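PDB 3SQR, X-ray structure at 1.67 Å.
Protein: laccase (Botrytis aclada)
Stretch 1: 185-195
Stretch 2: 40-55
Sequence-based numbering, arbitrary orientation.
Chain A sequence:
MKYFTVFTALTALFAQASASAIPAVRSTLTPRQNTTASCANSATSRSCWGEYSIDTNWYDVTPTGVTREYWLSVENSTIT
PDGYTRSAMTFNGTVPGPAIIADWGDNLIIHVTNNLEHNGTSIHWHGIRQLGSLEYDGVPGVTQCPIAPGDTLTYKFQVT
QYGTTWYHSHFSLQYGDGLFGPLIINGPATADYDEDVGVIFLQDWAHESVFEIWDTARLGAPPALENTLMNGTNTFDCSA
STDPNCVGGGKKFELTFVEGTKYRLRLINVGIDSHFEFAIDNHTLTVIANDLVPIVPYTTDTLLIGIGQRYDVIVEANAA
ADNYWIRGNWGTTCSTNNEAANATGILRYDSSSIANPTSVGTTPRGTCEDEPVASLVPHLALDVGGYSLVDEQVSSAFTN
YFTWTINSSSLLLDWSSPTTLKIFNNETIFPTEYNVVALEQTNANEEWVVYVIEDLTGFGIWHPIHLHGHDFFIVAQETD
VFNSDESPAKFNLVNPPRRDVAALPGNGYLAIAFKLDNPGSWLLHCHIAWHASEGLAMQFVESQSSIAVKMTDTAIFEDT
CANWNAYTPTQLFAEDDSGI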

# COMPACT_ATOMS: atom_id res chain seq x y z
N ILE A 185 1.24 -12.57 -6.23
CA ILE A 185 2.28 -13.59 -6.23
C ILE A 185 1.61 -14.89 -5.72
O ILE A 185 1.18 -14.98 -4.59
CB ILE A 185 3.52 -13.21 -5.40
CG1 ILE A 185 4.06 -11.82 -5.85
CG2 ILE A 185 4.61 -14.31 -5.51
CD1 ILE A 185 4.82 -11.07 -4.69
N ASN A 186 1.52 -15.86 -6.62
CA ASN A 186 0.87 -17.11 -6.22
C ASN A 186 1.76 -17.91 -5.33
O ASN A 186 2.99 -17.85 -5.37
CB ASN A 186 0.36 -17.89 -7.40
CG ASN A 186 -0.84 -17.20 -8.04
OD1 ASN A 186 -1.93 -17.03 -7.42
ND2 ASN A 186 -0.63 -16.78 -9.23
N GLY A 187 1.09 -18.66 -4.49
CA GLY A 187 1.75 -19.39 -3.45
C GLY A 187 0.66 -20.08 -2.67
O GLY A 187 -0.50 -20.12 -3.08
N PRO A 188 1.03 -20.66 -1.54
CA PRO A 188 0.05 -21.38 -0.76
C PRO A 188 -0.89 -20.45 0.03
O PRO A 188 -0.74 -19.24 0.04
CB PRO A 188 0.90 -22.20 0.17
CG PRO A 188 2.13 -21.36 0.41
CD PRO A 188 2.37 -20.75 -0.97
N ALA A 189 -1.87 -21.03 0.71
CA ALA A 189 -2.89 -20.21 1.44
C ALA A 189 -3.37 -21.01 2.65
O ALA A 189 -3.22 -22.22 2.67
CB ALA A 189 -4.05 -19.87 0.50
N THR A 190 -3.96 -20.35 3.61
CA THR A 190 -4.26 -20.97 4.88
C THR A 190 -5.69 -21.52 4.92
O THR A 190 -6.09 -22.09 5.91
CB THR A 190 -4.12 -20.03 6.02
OG1 THR A 190 -4.86 -18.84 5.74
CG2 THR A 190 -2.62 -19.74 6.36
N ALA A 191 -6.44 -21.33 3.84
CA ALA A 191 -7.73 -21.99 3.67
C ALA A 191 -7.91 -22.34 2.23
O ALA A 191 -7.33 -21.72 1.34
CB ALA A 191 -8.91 -21.09 4.18
N ASP A 192 -8.72 -23.36 1.99
CA ASP A 192 -9.06 -23.82 0.68
C ASP A 192 -10.10 -22.93 0.03
O ASP A 192 -10.91 -22.26 0.70
CB ASP A 192 -9.59 -25.26 0.77
CG ASP A 192 -8.50 -26.27 1.12
OD1 ASP A 192 -7.29 -25.99 0.95
OD2 ASP A 192 -8.87 -27.36 1.57
N TYR A 193 -10.00 -22.87 -1.30
CA TYR A 193 -10.90 -22.13 -2.10
C TYR A 193 -10.83 -22.65 -3.50
O TYR A 193 -9.86 -23.30 -3.93
CB TYR A 193 -10.61 -20.60 -2.08
CG TYR A 193 -9.22 -20.29 -2.59
CD1 TYR A 193 -8.15 -20.32 -1.73
CD2 TYR A 193 -9.02 -20.03 -3.91
CE1 TYR A 193 -6.88 -20.05 -2.20
CE2 TYR A 193 -7.75 -19.74 -4.42
CZ TYR A 193 -6.69 -19.76 -3.54
OH TYR A 193 -5.42 -19.53 -4.03
N ASP A 194 -11.91 -22.39 -4.25
CA ASP A 194 -12.02 -22.89 -5.57
C ASP A 194 -11.52 -21.99 -6.63
O ASP A 194 -10.90 -22.45 -7.59
CB ASP A 194 -13.50 -23.19 -5.89
CG ASP A 194 -14.08 -24.20 -4.95
OD1 ASP A 194 -13.38 -25.20 -4.76
OD2 ASP A 194 -15.11 -23.91 -4.32
N GLU A 195 -11.88 -20.71 -6.52
CA GLU A 195 -11.53 -19.73 -7.56
C GLU A 195 -10.93 -18.45 -6.98
O GLU A 195 -11.43 -17.92 -6.01
CB GLU A 195 -12.75 -19.36 -8.40
CG GLU A 195 -13.35 -20.58 -9.09
CD GLU A 195 -14.38 -20.23 -10.12
OE1 GLU A 195 -14.47 -19.03 -10.51
OE2 GLU A 195 -15.10 -21.17 -10.55
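Stretch 2, residues 40-55: ANSATSRSCWGEYSID

Stretch 2 (residues 40-55) packs on stretch 1 (residues 185-195) as a chain of tight turns laid against a mostly irregular segment, burying 732 Å² counted over both sides. The two run in opposite senses: Ala43 lies by Asp194 (CA to CA 4.8 Å), Arg46 by Asp192 (CA to CA 5.0 Å) and Ser47 by Pro188 (CA to CA 5.1 Å). Ala40 stands clear of stretch 1, though its O accepts a 2.9 Å hydrogen bond from Ser45 OG. Asn41 (chi1 t) points its CA-to-CB bond toward stretch 1, and its amide ties the local fold together: OD1 receives Arg46 NH1 at 2.7 Å and ND2 donates to Cys48 O at 2.9 Å. Asn41 ND2 also reaches a water (3.1 Å) that donates to Gly187 O (2.8 Å from the water oxygen), so the two stretches are bridged there.

From Ser42 to Ser45 the backbone makes a type I turn, closed by Ser45 N to Ser42 O at 2.9 Å. The CA-to-CB bond of Ser42 points away from stretch 1; Ser42 OG accepts from Thr44 N (3.1 Å) and donates to Ser45 OG (2.7 Å). The CA-to-CB bond of Ala43 points sideways, and the residue lies by Tyr193 and Asp194, its CA 3.2 Å from Tyr193 O in a CA-H...O contact and its CB 3.7 Å from Asp194 OD1. A second water donates to both Ala43 O (2.7 Å) and Asp194 OD1 (2.9 Å). The CA-to-CB bonds of Thr44 and Ser45 point away from stretch 1, and a second type I turn, Ser45 to Cys48, follows at once.

Arg46 is the centre of the contact, with 125 Å² covered. Arg46 N donates to Asp192 OD1 at 2.8 Å, almost straight at 170°, while Arg46 O accepts from Ala189 N at 2.8 Å, so the backbone of this one residue is held at both ends. The side chain (m, m, t) lays the Arg46 guanidinium flat on the Tyr193 ring, centres 4.2 Å apart and planes at 25°, a cation-pi stack to which Arg46 CD adds a CH-pi contact 4.0 Å from the ring centroid. From this position Arg46 NE and Arg46 NH2 both donate to Tyr193 O, each at 3.0 Å.

The CA-to-CB bond of Ser47 points away overall, although CB still touches stretch 1; Ser47 CA makes a CA-H...O contact with Ala189 O at 3.3 Å, and Ser47 N donates to a third water (3.0 Å), which in turn donates to Asp192 OD1 (2.7 Å). Cys48 and Trp49 form a short strand. The CA-to-CB bond of Trp49 (chi1 t) points toward stretch 1, and the ring offers a face to Gly187, whose CA lies 3.4 Å from the centroid of the Trp49 six-membered ring, nearly on its normal; Pro188 CD packs 3.9 Å from Trp49 CG. The type II' turn from Trp49 to Tyr52 carries Gly50 and Glu51 clear of stretch 1. The chain returns through Ser53 to Ile54, whose CD1 closes on Pro188 CB at 3.8 Å, while its CG1 meets Thr190 CG2 at 3.5 Å. Asp55 makes no contact with stretch 1; its N donates to Ser53 OG at 2.8 Å.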

# COMPACT_ATOMS: atom_id res chain seq x y z
N ALA A 40 0.83 -30.99 -4.22
CA ALA A 40 0.47 -29.95 -5.16
C ALA A 40 -0.64 -29.06 -4.58
O ALA A 40 -1.55 -29.50 -3.88
CB ALA A 40 0.01 -30.58 -6.50
N ASN A 41 -0.53 -27.77 -4.89
CA ASN A 41 -1.57 -26.80 -4.58
C ASN A 41 -2.80 -27.20 -5.37
O ASN A 41 -2.70 -27.46 -6.58
CB ASN A 41 -1.11 -25.38 -4.98
CG ASN A 41 -2.04 -24.29 -4.47
OD1 ASN A 41 -2.90 -23.78 -5.21
ND2 ASN A 41 -1.87 -23.93 -3.20
N SER A 42 -3.93 -27.25 -4.70
CA SER A 42 -5.22 -27.44 -5.37
C SER A 42 -6.30 -26.77 -4.56
O SER A 42 -6.07 -26.33 -3.43
CB SER A 42 -5.58 -28.95 -5.49
OG SER A 42 -6.14 -29.40 -4.24
N ALA A 43 -7.51 -26.75 -5.14
CA ALA A 43 -8.70 -26.22 -4.48
C ALA A 43 -8.98 -26.80 -3.11
O ALA A 43 -9.60 -26.13 -2.26
CB ALA A 43 -9.94 -26.32 -5.40
N THR A 44 -8.54 -28.05 -2.91
CA THR A 44 -8.72 -28.78 -1.65
C THR A 44 -7.39 -29.05 -0.94
O THR A 44 -7.31 -29.90 -0.06
CB THR A 44 -9.48 -30.15 -1.88
OG1 THR A 44 -8.84 -30.91 -2.91
CG2 THR A 44 -10.92 -29.89 -2.25
N SER A 45 -6.35 -28.28 -1.29
CA SER A 45 -5.06 -28.39 -0.62
C SER A 45 -4.27 -27.09 -0.88
O SER A 45 -3.16 -27.09 -1.39
CB SER A 45 -4.29 -29.62 -1.10
OG SER A 45 -4.13 -29.67 -2.51
N ARG A 46 -4.90 -25.98 -0.51
CA ARG A 46 -4.31 -24.65 -0.74
C ARG A 46 -3.07 -24.47 0.11
O ARG A 46 -2.21 -23.62 -0.21
CB ARG A 46 -5.34 -23.54 -0.53
CG ARG A 46 -6.36 -23.50 -1.65
CD ARG A 46 -5.75 -23.32 -3.03
NE ARG A 46 -6.83 -23.15 -3.99
CZ ARG A 46 -6.70 -23.29 -5.31
NH1 ARG A 46 -5.55 -23.58 -5.88
NH2 ARG A 46 -7.75 -23.14 -6.09
N SER A 47 -2.94 -25.27 1.17
CA SER A 47 -1.76 -25.16 2.06
C SER A 47 -0.47 -25.62 1.35
O SER A 47 0.65 -25.28 1.77
CB SER A 47 -1.97 -26.00 3.32
OG SER A 47 -2.00 -27.36 2.91
N CYS A 48 -0.63 -26.38 0.27
CA CYS A 48 0.47 -27.03 -0.39
C CYS A 48 1.10 -26.13 -1.43
O CYS A 48 0.40 -25.39 -2.12
CB CYS A 48 -0.01 -28.26 -1.13
SG CYS A 48 -0.62 -29.61 -0.07
N TRP A 49 2.40 -26.25 -1.56
CA TRP A 49 3.11 -25.61 -2.66
C TRP A 49 4.28 -26.49 -3.12
O TRP A 49 5.40 -26.04 -3.24
CB TRP A 49 3.60 -24.23 -2.26
CG TRP A 49 3.87 -23.36 -3.44
CD1 TRP A 49 5.10 -22.95 -3.92
CD2 TRP A 49 2.89 -22.80 -4.32
NE1 TRP A 49 4.93 -22.21 -5.07
CE2 TRP A 49 3.59 -22.06 -5.31
CE3 TRP A 49 1.50 -22.83 -4.36
CZ2 TRP A 49 2.91 -21.38 -6.34
CZ3 TRP A 49 0.84 -22.17 -5.36
CH2 TRP A 49 1.55 -21.43 -6.35
N GLY A 50 4.00 -27.77 -3.37
CA GLY A 50 5.02 -28.70 -3.81
C GLY A 50 5.82 -29.09 -2.59
O GLY A 50 5.24 -29.49 -1.57
N GLU A 51 7.14 -28.89 -2.67
CA GLU A 51 8.07 -29.16 -1.56
C GLU A 51 7.91 -28.10 -0.47
O GLU A 51 8.41 -28.24 0.64
CB GLU A 51 9.53 -29.10 -2.05
N TYR A 52 7.23 -27.00 -0.81
CA TYR A 52 7.03 -25.90 0.12
C TYR A 52 5.59 -25.86 0.51
O TYR A 52 4.76 -26.58 -0.05
CB TYR A 52 7.41 -24.60 -0.54
CG TYR A 52 8.78 -24.64 -1.16
CD1 TYR A 52 9.92 -24.49 -0.38
CD2 TYR A 52 8.94 -24.82 -2.53
CE1 TYR A 52 11.17 -24.51 -0.95
CE2 TYR A 52 10.22 -24.83 -3.11
CZ TYR A 52 11.32 -24.68 -2.31
OH TYR A 52 12.59 -24.67 -2.90
N SER A 53 5.29 -25.03 1.48
CA SER A 53 3.96 -24.98 1.96
C SER A 53 3.76 -23.73 2.72
O SER A 53 4.68 -22.89 2.88
CB SER A 53 3.72 -26.16 2.92
OG SER A 53 4.31 -25.92 4.19
N ILE A 54 2.58 -23.65 3.28
CA ILE A 54 2.17 -22.56 4.16
C ILE A 54 3.07 -22.51 5.39
O ILE A 54 3.11 -21.52 6.11
CB ILE A 54 0.67 -22.77 4.52
CG1 ILE A 54 -0.00 -21.45 4.75
CG2 ILE A 54 0.51 -23.81 5.69
CD1 ILE A 54 -0.06 -20.59 3.50
N ASP A 55 3.77 -23.63 5.68
CA ASP A 55 4.63 -23.68 6.85
C ASP A 55 6.09 -23.32 6.54
O ASP A 55 6.95 -23.20 7.46
CB ASP A 55 4.53 -25.07 7.49
CG ASP A 55 3.15 -25.34 8.05
OD1 ASP A 55 2.62 -24.48 8.82
OD2 ASP A 55 2.62 -26.38 7.73
O HOH W 1 -3.05 -21.15 -2.73
O HOH W 2 -12.13 -25.12 -2.17
O HOH W 3 -5.29 -26.28 2.74